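Local coordinates for oxidoreductase, Gfo/Idh/MocA family (Pseudomonas syringae pv. tomato, PDB 3DTY), which probably catalyses the NAD(P)-dependent oxidation or reduction of a small substrate and binds magnesium ions, at residues D319-G324 against A333-Y338; Q153-I158 against A358-G363; A70-M75 against Y99-A104. All blocks are in the same frame, centred on the assembly; numbering follows the deposited sequence.

Interaction 1 of 3, residues D319-G324 against A333-Y338; sequences DDRIGG and AWANLY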
loop_
_atom_site.group_PDB
_atom_site.type_symbol
_atom_site.label_atom_id
_atom_site.label_comp_id
_atom_site.label_asym_id
_atom_site.label_seq_id
_atom_site.Cartn_x
_atom_site.Cartn_y
_atom_site.Cartn_z
ATOM N N ASP A 319 -15.284 -22.047 -1.971
ATOM C CA ASP A 319 -13.934 -22.596 -1.937
ATOM C C ASP A 319 -13.125 -22.247 -0.691
ATOM O O ASP A 319 -12.078 -22.852 -0.449
ATOM C CB ASP A 319 -13.141 -22.156 -3.163
ATOM C CG ASP A 319 -13.586 -22.858 -4.424
ATOM O OD1 ASP A 319 -13.806 -24.082 -4.372
ATOM O OD2 ASP A 319 -13.703 -22.194 -5.465
ATOM N N ASP A 320 -13.585 -21.277 0.094
ATOM C CA ASP A 320 -12.845 -20.900 1.297
ATOM C C ASP A 320 -12.470 -22.147 2.094
ATOM O O ASP A 320 -13.284 -23.054 2.251
ATOM C CB ASP A 320 -13.671 -19.971 2.190
ATOM C CG ASP A 320 -13.793 -18.561 1.631
ATOM O OD1 ASP A 320 -12.903 -18.118 0.868
ATOM O OD2 ASP A 320 -14.780 -17.883 1.978
ATOM N N ARG A 321 -11.234 -22.192 2.578
ATOM C CA ARG A 321 -10.762 -23.319 3.373
ATOM C C ARG A 321 -10.418 -22.867 4.798
ATOM O O ARG A 321 -10.035 -23.676 5.648
ATOM C CB ARG A 321 -9.549 -23.963 2.698
ATOM C CG ARG A 321 -9.894 -24.671 1.389
ATOM C CD ARG A 321 -8.659 -24.874 0.528
ATOM N NE ARG A 321 -8.998 -25.412 -0.789
ATOM C CZ ARG A 321 -9.219 -26.699 -1.048
ATOM N NH1 ARG A 321 -9.131 -27.605 -0.080
ATOM N NH2 ARG A 321 -9.550 -27.077 -2.280
ATOM N N ILE A 322 -10.562 -21.570 5.047
ATOM C CA ILE A 322 -10.306 -21.002 6.364
ATOM C C ILE A 322 -10.933 -19.613 6.388
ATOM O O ILE A 322 -11.168 -19.022 5.337
ATOM C CB ILE A 322 -8.794 -20.934 6.654
ATOM C CG1 ILE A 322 -8.564 -20.557 8.120
ATOM C CG2 ILE A 322 -8.124 -19.960 5.694
ATOM C CD1 ILE A 322 -7.146 -20.815 8.597
ATOM N N GLY A 323 -11.218 -19.100 7.580
ATOM C CA GLY A 323 -11.859 -17.801 7.691
ATOM C C GLY A 323 -11.138 -16.611 7.080
ATOM O O GLY A 323 -9.919 -16.622 6.909
ATOM N N GLY A 324 -11.905 -15.575 6.749
ATOM C CA GLY A 324 -11.313 -14.378 6.174
ATOM C C GLY A 324 -10.319 -13.758 7.140
ATOM O O GLY A 324 -10.446 -13.902 8.360
ATOM N N ALA A 333 -5.479 -22.109 -4.262
ATOM C CA ALA A 333 -6.039 -21.874 -5.586
ATOM C C ALA A 333 -5.879 -23.117 -6.464
ATOM O O ALA A 333 -6.812 -23.510 -7.162
ATOM C CB ALA A 333 -5.370 -20.681 -6.236
ATOM N N TRP A 334 -4.701 -23.734 -6.425
ATOM C CA TRP A 334 -4.454 -24.929 -7.225
ATOM C C TRP A 334 -5.290 -26.116 -6.769
ATOM O O TRP A 334 -5.724 -26.930 -7.593
ATOM C CB TRP A 334 -2.970 -25.296 -7.207
ATOM C CG TRP A 334 -2.214 -24.684 -8.348
ATOM C CD1 TRP A 334 -2.044 -23.350 -8.606
ATOM C CD2 TRP A 334 -1.567 -25.385 -9.414
ATOM N NE1 TRP A 334 -1.331 -23.180 -9.772
ATOM C CE2 TRP A 334 -1.027 -24.415 -10.288
ATOM C CE3 TRP A 334 -1.391 -26.744 -9.717
ATOM C CZ2 TRP A 334 -0.321 -24.759 -11.446
ATOM C CZ3 TRP A 334 -0.687 -27.087 -10.868
ATOM C CH2 TRP A 334 -0.162 -26.095 -11.720
ATOM N N ALA A 335 -5.522 -26.225 -5.465
ATOM C CA ALA A 335 -6.344 -27.317 -4.961
ATOM C C ALA A 335 -7.775 -27.067 -5.434
ATOM O O ALA A 335 -8.487 -28.004 -5.785
ATOM C CB ALA A 335 -6.291 -27.378 -3.432
ATOM N N ASN A 336 -8.186 -25.798 -5.449
ATOM C CA ASN A 336 -9.534 -25.445 -5.895
ATOM C C ASN A 336 -9.690 -25.802 -7.373
ATOM O O ASN A 336 -10.756 -26.243 -7.821
ATOM C CB ASN A 336 -9.800 -23.944 -5.702
ATOM C CG ASN A 336 -9.828 -23.531 -4.232
ATOM O OD1 ASN A 336 -10.078 -24.353 -3.346
ATOM N ND2 ASN A 336 -9.591 -22.244 -3.970
ATOM N N LEU A 337 -8.618 -25.606 -8.128
ATOM C CA LEU A 337 -8.633 -25.914 -9.548
ATOM C C LEU A 337 -8.746 -27.421 -9.747
ATOM O O LEU A 337 -9.634 -27.899 -10.453
ATOM C CB LEU A 337 -7.358 -25.404 -10.216
ATOM C CG LEU A 337 -7.269 -25.647 -11.724
ATOM C CD1 LEU A 337 -8.300 -24.800 -12.436
ATOM C CD2 LEU A 337 -5.878 -25.298 -12.224
ATOM N N TYR A 338 -7.843 -28.172 -9.125
ATOM C CA TYR A 338 -7.871 -29.622 -9.262
ATOM C C TYR A 338 -9.209 -30.216 -8.824
ATOM O O TYR A 338 -9.632 -31.249 -9.339
ATOM C CB TYR A 338 -6.739 -30.270 -8.463
ATOM C CG TYR A 338 -5.567 -30.699 -9.323
ATOM C CD1 TYR A 338 -4.517 -29.824 -9.607
ATOM C CD2 TYR A 338 -5.520 -31.977 -9.870
ATOM C CE1 TYR A 338 -3.437 -30.226 -10.424
ATOM C CE2 TYR A 338 -4.462 -32.383 -10.679
ATOM C CZ TYR A 338 -3.427 -31.511 -10.952
ATOM O OH TYR A 338 -2.392 -31.943 -11.755
HETATM O O HOH W 1 -9.128 -22.040 -1.004
HETATM O O HOH W 2 -13.278 -25.079 -6.548
HETATM O O HOH W 3 -9.626 -29.775 -3.007
#
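Asp319 and Asn336 bring the loop 319-324 alongside the helical segment 333-338, with their CA atoms 6.6 Å apart. The loop leads from strand 302-306 into helix 330-349 of the C-terminal alpha/beta domain and folds back on that helix, eight residues intervening. Arg321 grips the Asn336 amide side-on: NE and NH2 both donate to OD1, each at 3.0 Å, with N-H...O angles of 144° and 142°. OD1 lies close to the guanidinium plane, and both nitrogens reach it from the same face of the amide, tilted from its plane. An extended chain from CG to NE carries the Arg321 head to this point, where Ala335 CB packs over one guanidinium face, 3.5 Å from NH2. Arg321 NH1 turns to Asp37 in a salt bridge, tying the loop to the Rossmann domain, while Phe331 of the second subunit packs on the same side chain. The Asp319 carboxylate stacks on the Asn336 amide with their planes 18° apart, and its OD2 forms a salt bridge with Arg340, one turn further along the helix. Asn336 ND2 donates to Gly147 O and also to a water at 3.0 Å, which hydrogen-bonds in turn to the Asp319 carbonyl O.

Interaction 2 of 3, residues Q153-I158 against A358-G363; sequences QAREMI and AVRYPG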
loop_
_atom_site.group_PDB
_atom_site.type_symbol
_atom_site.label_atom_id
_atom_site.label_comp_id
_atom_site.label_asym_id
_atom_site.label_seq_id
_atom_site.Cartn_x
_atom_site.Cartn_y
_atom_site.Cartn_z
ATOM N N GLN A 153 -15.544 -13.702 -7.621
ATOM C CA GLN A 153 -16.277 -12.540 -7.137
ATOM C C GLN A 153 -16.373 -11.507 -8.253
ATOM O O GLN A 153 -17.436 -10.958 -8.512
ATOM C CB GLN A 153 -15.578 -11.933 -5.921
ATOM C CG GLN A 153 -16.268 -10.683 -5.363
ATOM C CD GLN A 153 -17.708 -10.932 -4.944
ATOM O OE1 GLN A 153 -18.108 -12.069 -4.671
ATOM N NE2 GLN A 153 -18.489 -9.865 -4.867
ATOM N N ALA A 154 -15.245 -11.257 -8.910
ATOM C CA ALA A 154 -15.184 -10.304 -10.012
ATOM C C ALA A 154 -16.135 -10.731 -11.139
ATOM O O ALA A 154 -16.854 -9.907 -11.705
ATOM C CB ALA A 154 -13.755 -10.222 -10.538
ATOM N N ARG A 155 -16.128 -12.020 -11.462
ATOM C CA ARG A 155 -17.001 -12.540 -12.512
ATOM C C ARG A 155 -18.456 -12.219 -12.181
ATOM O O ARG A 155 -19.199 -11.717 -13.029
ATOM C CB ARG A 155 -16.837 -14.058 -12.650
ATOM C CG ARG A 155 -17.764 -14.714 -13.689
ATOM C CD ARG A 155 -17.528 -16.219 -13.714
ATOM N NE ARG A 155 -18.534 -16.947 -14.484
ATOM C CZ ARG A 155 -18.315 -17.535 -15.661
ATOM N NH1 ARG A 155 -17.112 -17.490 -16.230
ATOM N NH2 ARG A 155 -19.306 -18.179 -16.263
ATOM N N GLU A 156 -18.843 -12.507 -10.941
ATOM C CA GLU A 156 -20.199 -12.261 -10.469
ATOM C C GLU A 156 -20.549 -10.778 -10.508
ATOM O O GLU A 156 -21.639 -10.398 -10.943
ATOM C CB GLU A 156 -20.364 -12.785 -9.038
ATOM C CG GLU A 156 -20.435 -14.304 -8.923
ATOM C CD GLU A 156 -21.708 -14.881 -9.531
ATOM O OE1 GLU A 156 -22.683 -14.124 -9.684
ATOM O OE2 GLU A 156 -21.739 -16.091 -9.840
HETATM N N MSE A 157 -19.620 -9.941 -10.058
HETATM C CA MSE A 157 -19.854 -8.504 -10.043
HETATM C C MSE A 157 -20.050 -7.945 -11.458
HETATM O O MSE A 157 -20.932 -7.119 -11.699
HETATM C CB MSE A 157 -18.681 -7.807 -9.352
HETATM C CG MSE A 157 -18.570 -8.119 -7.863
HETATM SE SE MSE A 157 -16.992 -7.358 -7.076
HETATM C CE MSE A 157 -17.621 -5.553 -6.802
ATOM N N ILE A 158 -19.220 -8.404 -12.389
ATOM C CA ILE A 158 -19.303 -7.950 -13.767
ATOM C C ILE A 158 -20.618 -8.407 -14.393
ATOM O O ILE A 158 -21.245 -7.662 -15.143
ATOM C CB ILE A 158 -18.127 -8.500 -14.591
ATOM C CG1 ILE A 158 -16.820 -7.870 -14.098
ATOM C CG2 ILE A 158 -18.353 -8.225 -16.066
ATOM C CD1 ILE A 158 -15.566 -8.568 -14.584
ATOM N N ALA A 358 -21.922 -26.528 -15.639
ATOM C CA ALA A 358 -21.976 -25.772 -14.395
ATOM C C ALA A 358 -20.611 -25.726 -13.708
ATOM O O ALA A 358 -20.437 -25.015 -12.721
ATOM C CB ALA A 358 -23.005 -26.381 -13.463
ATOM N N VAL A 359 -19.649 -26.487 -14.227
ATOM C CA VAL A 359 -18.306 -26.511 -13.651
ATOM C C VAL A 359 -17.402 -25.537 -14.402
ATOM O O VAL A 359 -17.025 -25.785 -15.549
ATOM C CB VAL A 359 -17.683 -27.922 -13.728
ATOM C CG1 VAL A 359 -16.296 -27.914 -13.104
ATOM C CG2 VAL A 359 -18.583 -28.923 -13.029
ATOM N N ARG A 360 -17.065 -24.427 -13.750
ATOM C CA ARG A 360 -16.214 -23.400 -14.346
ATOM C C ARG A 360 -14.756 -23.786 -14.145
ATOM O O ARG A 360 -14.217 -23.647 -13.047
ATOM C CB ARG A 360 -16.474 -22.056 -13.667
ATOM C CG ARG A 360 -16.613 -20.862 -14.598
ATOM C CD ARG A 360 -16.866 -19.596 -13.780
ATOM N NE ARG A 360 -17.779 -19.858 -12.669
ATOM C CZ ARG A 360 -19.104 -19.900 -12.768
ATOM N NH1 ARG A 360 -19.698 -19.684 -13.936
ATOM N NH2 ARG A 360 -19.833 -20.189 -11.698
ATOM N N TYR A 361 -14.114 -24.265 -15.202
ATOM C CA TYR A 361 -12.721 -24.673 -15.103
ATOM C C TYR A 361 -12.025 -24.500 -16.442
ATOM O O TYR A 361 -12.669 -24.483 -17.492
ATOM C CB TYR A 361 -12.633 -26.143 -14.684
ATOM C CG TYR A 361 -12.937 -27.125 -15.797
ATOM C CD1 TYR A 361 -11.920 -27.879 -16.387
ATOM C CD2 TYR A 361 -14.241 -27.293 -16.272
ATOM C CE1 TYR A 361 -12.193 -28.776 -17.425
ATOM C CE2 TYR A 361 -14.524 -28.184 -17.309
ATOM C CZ TYR A 361 -13.492 -28.920 -17.879
ATOM O OH TYR A 361 -13.764 -29.785 -18.914
ATOM N N PRO A 362 -10.693 -24.357 -16.420
ATOM C CA PRO A 362 -9.952 -24.198 -17.669
ATOM C C PRO A 362 -9.858 -25.572 -18.330
ATOM O O PRO A 362 -9.014 -26.388 -17.954
ATOM C CB PRO A 362 -8.596 -23.682 -17.202
ATOM C CG PRO A 362 -8.424 -24.355 -15.871
ATOM C CD PRO A 362 -9.805 -24.230 -15.250
ATOM N N GLY A 363 -10.742 -25.822 -19.297
ATOM C CA GLY A 363 -10.757 -27.096 -19.998
ATOM C C GLY A 363 -10.189 -27.019 -21.408
ATOM O O GLY A 363 -9.474 -26.073 -21.742
#
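Arg155 and Arg360 meet head to side at the protein surface, two like charges brought close together. Arg360 CD lies over one guanidinium face of Arg155, offset toward the rim and 3.1 Å from Arg155 CZ. Beside it, Arg360 NH1 comes within 2.8 Å of Arg155 NH2; both are donors, so nothing bonds them, and the two guanidinium planes stand 43° apart. Distances this short leave the exact placement of the two side chains doubtful. Arg155 reaches the site as a straight rod, with CG anti to its backbone N (chi1 177°) and an extended chain to NE, whereas Arg360 bends at chi3. Each head has a better partner outside the pair: Arg155 NH1 donates to Val217 O, and Arg360 NE forms a salt bridge with Glu152, which probably offsets part of the repulsion. Glu156 OE2, 4.9 Å from Arg360 NH2, may add to this. Further out, Pro362's backbone is hydrogen-bonded to Val141 of the Rossmann sheet, and Gly363 sits at the N-cap position of helix 364-382. The Arg360-Glu152 salt bridge thus joins helix 149-159 to the linker before helix 364-382, where the C-terminal domain of the Gfo/Idh/MocA fold lies against the edge strand of the Rossmann domain.

Interaction 3 of 3, residues A70-M75 against Y99-A104; sequences ADYLSM and YSITKA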
loop_
_atom_site.group_PDB
_atom_site.type_symbol
_atom_site.label_atom_id
_atom_site.label_comp_id
_atom_site.label_asym_id
_atom_site.label_seq_id
_atom_site.Cartn_x
_atom_site.Cartn_y
_atom_site.Cartn_z
ATOM N N ALA A 70 8.506 -46.917 -17.012
ATOM C CA ALA A 70 9.687 -46.326 -17.623
ATOM C C ALA A 70 9.318 -45.180 -18.560
ATOM O O ALA A 70 10.094 -44.239 -18.732
ATOM C CB ALA A 70 10.467 -47.398 -18.379
ATOM N N ASP A 71 8.139 -45.268 -19.170
ATOM C CA ASP A 71 7.678 -44.230 -20.089
ATOM C C ASP A 71 6.154 -44.120 -20.073
ATOM O O ASP A 71 5.459 -45.047 -19.649
ATOM C CB ASP A 71 8.177 -44.524 -21.509
ATOM C CG ASP A 71 7.656 -45.840 -22.051
ATOM O OD1 ASP A 71 6.492 -45.886 -22.508
ATOM O OD2 ASP A 71 8.411 -46.834 -22.014
ATOM N N TYR A 72 5.636 -42.987 -20.538
ATOM C CA TYR A 72 4.196 -42.778 -20.542
ATOM C C TYR A 72 3.436 -43.812 -21.371
ATOM O O TYR A 72 2.333 -44.207 -21.003
ATOM C CB TYR A 72 3.867 -41.341 -20.997
ATOM C CG TYR A 72 4.093 -41.032 -22.460
ATOM C CD1 TYR A 72 3.088 -41.256 -23.400
ATOM C CD2 TYR A 72 5.302 -40.503 -22.903
ATOM C CE1 TYR A 72 3.276 -40.958 -24.752
ATOM C CE2 TYR A 72 5.505 -40.201 -24.257
ATOM C CZ TYR A 72 4.483 -40.433 -25.175
ATOM O OH TYR A 72 4.661 -40.146 -26.511
ATOM N N LEU A 73 4.025 -44.273 -22.472
ATOM C CA LEU A 73 3.359 -45.268 -23.316
ATOM C C LEU A 73 3.174 -46.617 -22.621
ATOM O O LEU A 73 2.078 -47.181 -22.622
ATOM C CB LEU A 73 4.129 -45.454 -24.623
ATOM C CG LEU A 73 3.406 -44.855 -25.834
ATOM C CD1 LEU A 73 4.403 -44.307 -26.834
ATOM C CD2 LEU A 73 2.515 -45.923 -26.460
ATOM N N SER A 74 4.237 -47.138 -22.025
ATOM C CA SER A 74 4.119 -48.412 -21.334
ATOM C C SER A 74 3.087 -48.271 -20.208
ATOM O O SER A 74 2.304 -49.190 -19.947
ATOM C CB SER A 74 5.485 -48.854 -20.789
ATOM O OG SER A 74 6.101 -47.831 -20.033
HETATM N N MSE A 75 3.073 -47.116 -19.553
HETATM C CA MSE A 75 2.109 -46.888 -18.479
HETATM C C MSE A 75 0.679 -46.937 -19.012
HETATM O O MSE A 75 -0.158 -47.673 -18.496
HETATM C CB MSE A 75 2.344 -45.534 -17.793
HETATM C CG MSE A 75 1.229 -45.169 -16.795
HETATM SE SE MSE A 75 1.705 -43.824 -15.479
HETATM C CE MSE A 75 1.394 -42.221 -16.531
ATOM N N TYR A 99 1.730 -32.136 -26.384
ATOM C CA TYR A 99 0.837 -32.580 -27.438
ATOM C C TYR A 99 0.745 -34.093 -27.601
ATOM O O TYR A 99 -0.352 -34.651 -27.595
ATOM C CB TYR A 99 1.229 -31.975 -28.780
ATOM C CG TYR A 99 0.442 -32.575 -29.918
ATOM C CD1 TYR A 99 -0.889 -32.228 -30.122
ATOM C CD2 TYR A 99 1.013 -33.524 -30.763
ATOM C CE1 TYR A 99 -1.641 -32.807 -31.143
ATOM C CE2 TYR A 99 0.270 -34.118 -31.788
ATOM C CZ TYR A 99 -1.058 -33.749 -31.968
ATOM O OH TYR A 99 -1.807 -34.327 -32.966
ATOM N N SER A 100 1.888 -34.755 -27.757
ATOM C CA SER A 100 1.887 -36.203 -27.967
ATOM C C SER A 100 1.411 -36.993 -26.757
ATOM O O SER A 100 0.682 -37.974 -26.896
ATOM C CB SER A 100 3.279 -36.675 -28.384
ATOM O OG SER A 100 4.246 -36.255 -27.444
ATOM N N ILE A 101 1.809 -36.567 -25.566
ATOM C CA ILE A 101 1.390 -37.279 -24.370
ATOM C C ILE A 101 -0.113 -37.123 -24.151
ATOM O O ILE A 101 -0.802 -38.097 -23.864
ATOM C CB ILE A 101 2.182 -36.798 -23.140
ATOM C CG1 ILE A 101 3.668 -37.108 -23.357
ATOM C CG2 ILE A 101 1.661 -37.474 -21.884
ATOM C CD1 ILE A 101 4.585 -36.676 -22.233
ATOM N N THR A 102 -0.628 -35.908 -24.313
ATOM C CA THR A 102 -2.062 -35.680 -24.146
ATOM C C THR A 102 -2.844 -36.521 -25.156
ATOM O O THR A 102 -3.898 -37.066 -24.837
ATOM C CB THR A 102 -2.436 -34.201 -24.356
ATOM O OG1 THR A 102 -1.767 -33.388 -23.381
ATOM C CG2 THR A 102 -3.955 -34.009 -24.217
ATOM N N LYS A 103 -2.322 -36.622 -26.376
ATOM C CA LYS A 103 -2.980 -37.405 -27.420
ATOM C C LYS A 103 -3.038 -38.881 -27.025
ATOM O O LYS A 103 -4.096 -39.509 -27.083
ATOM C CB LYS A 103 -2.222 -37.255 -28.739
ATOM C CG LYS A 103 -2.891 -37.893 -29.956
ATOM C CD LYS A 103 -2.163 -37.477 -31.234
ATOM C CE LYS A 103 -2.695 -38.205 -32.447
ATOM N NZ LYS A 103 -2.369 -39.655 -32.402
ATOM N N ALA A 104 -1.893 -39.425 -26.625
ATOM C CA ALA A 104 -1.801 -40.821 -26.210
ATOM C C ALA A 104 -2.733 -41.093 -25.029
ATOM O O ALA A 104 -3.438 -42.097 -24.996
ATOM C CB ALA A 104 -0.356 -41.162 -25.830
#
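Two helices of the NAD-binding Rossmann fold meet where Tyr72, in the first turn of helix 72-79, reaches across to Ile101 and Ala104 of helix 98-107. The contact is apolar and centred on the Tyr72 ring. Ile101 CG1 sits over the middle of one ring face, 3.7 Å from the centroid and 11° off the normal, a CH-pi contact, while CD1 extends over the CD2 side of the ring. Ala104 CB, one helical turn from Ser100, touches the ring edge at CE1, 3.8 Å away. The phenol oxygen ends near Ser100, whose OG is hydrogen-bonded to Thr97 O. With Tyr72 CG in the crowded position between backbone N and carbonyl carbon (chi1 71°), the ring is turned to present one face to Ile101.

Helix 98-107 connects the parallel strands 88-92 and 111-114 as a beta-alpha-beta crossover, and helix 72-79 precedes the first of these. Beneath the contact, Ile101 packs on Ile91 and Met75, a selenomethionine, on Val89, both of strand 88-92. In the same turn, Tyr99 OH hydrogen-bonds to ND2 of Asn127, a residue of the magnesium site.

The start of helix 72-79 is held by Asp71 at its N-cap. Asp71 OD1 accepts from Ser74 N in a nearly straight bond (165°), from above the carboxylate plane; Asp71 O receives Ser74 OG at 2.9 Å and Met75 N at 3.2 Å.

In the fold
Interaction 3 comes first in closing along the chain and belongs to the Rossmann domain; interactions 1 and 2 lie in the C-terminal alpha/beta domain, each with its centre about 31 Å from that of interaction 3. Both segments of interaction 1 fall between the two halves of interaction 2, which are 200 residues apart in sequence. The centres of interactions 1 and 2 are 14 Å apart and the two touch directly, Leu337 CD1 of helix 330-349 packing 3.2 Å from Pro362 CD. Interaction 3 touches neither; its nearest atoms are about 12 Å from interaction 1 and 10 Å from interaction 2. Interactions 1 and 2 therefore join elements beside the domain boundary, whereas interaction 3 fixes neighbouring helices within the probable nucleotide-binding domain.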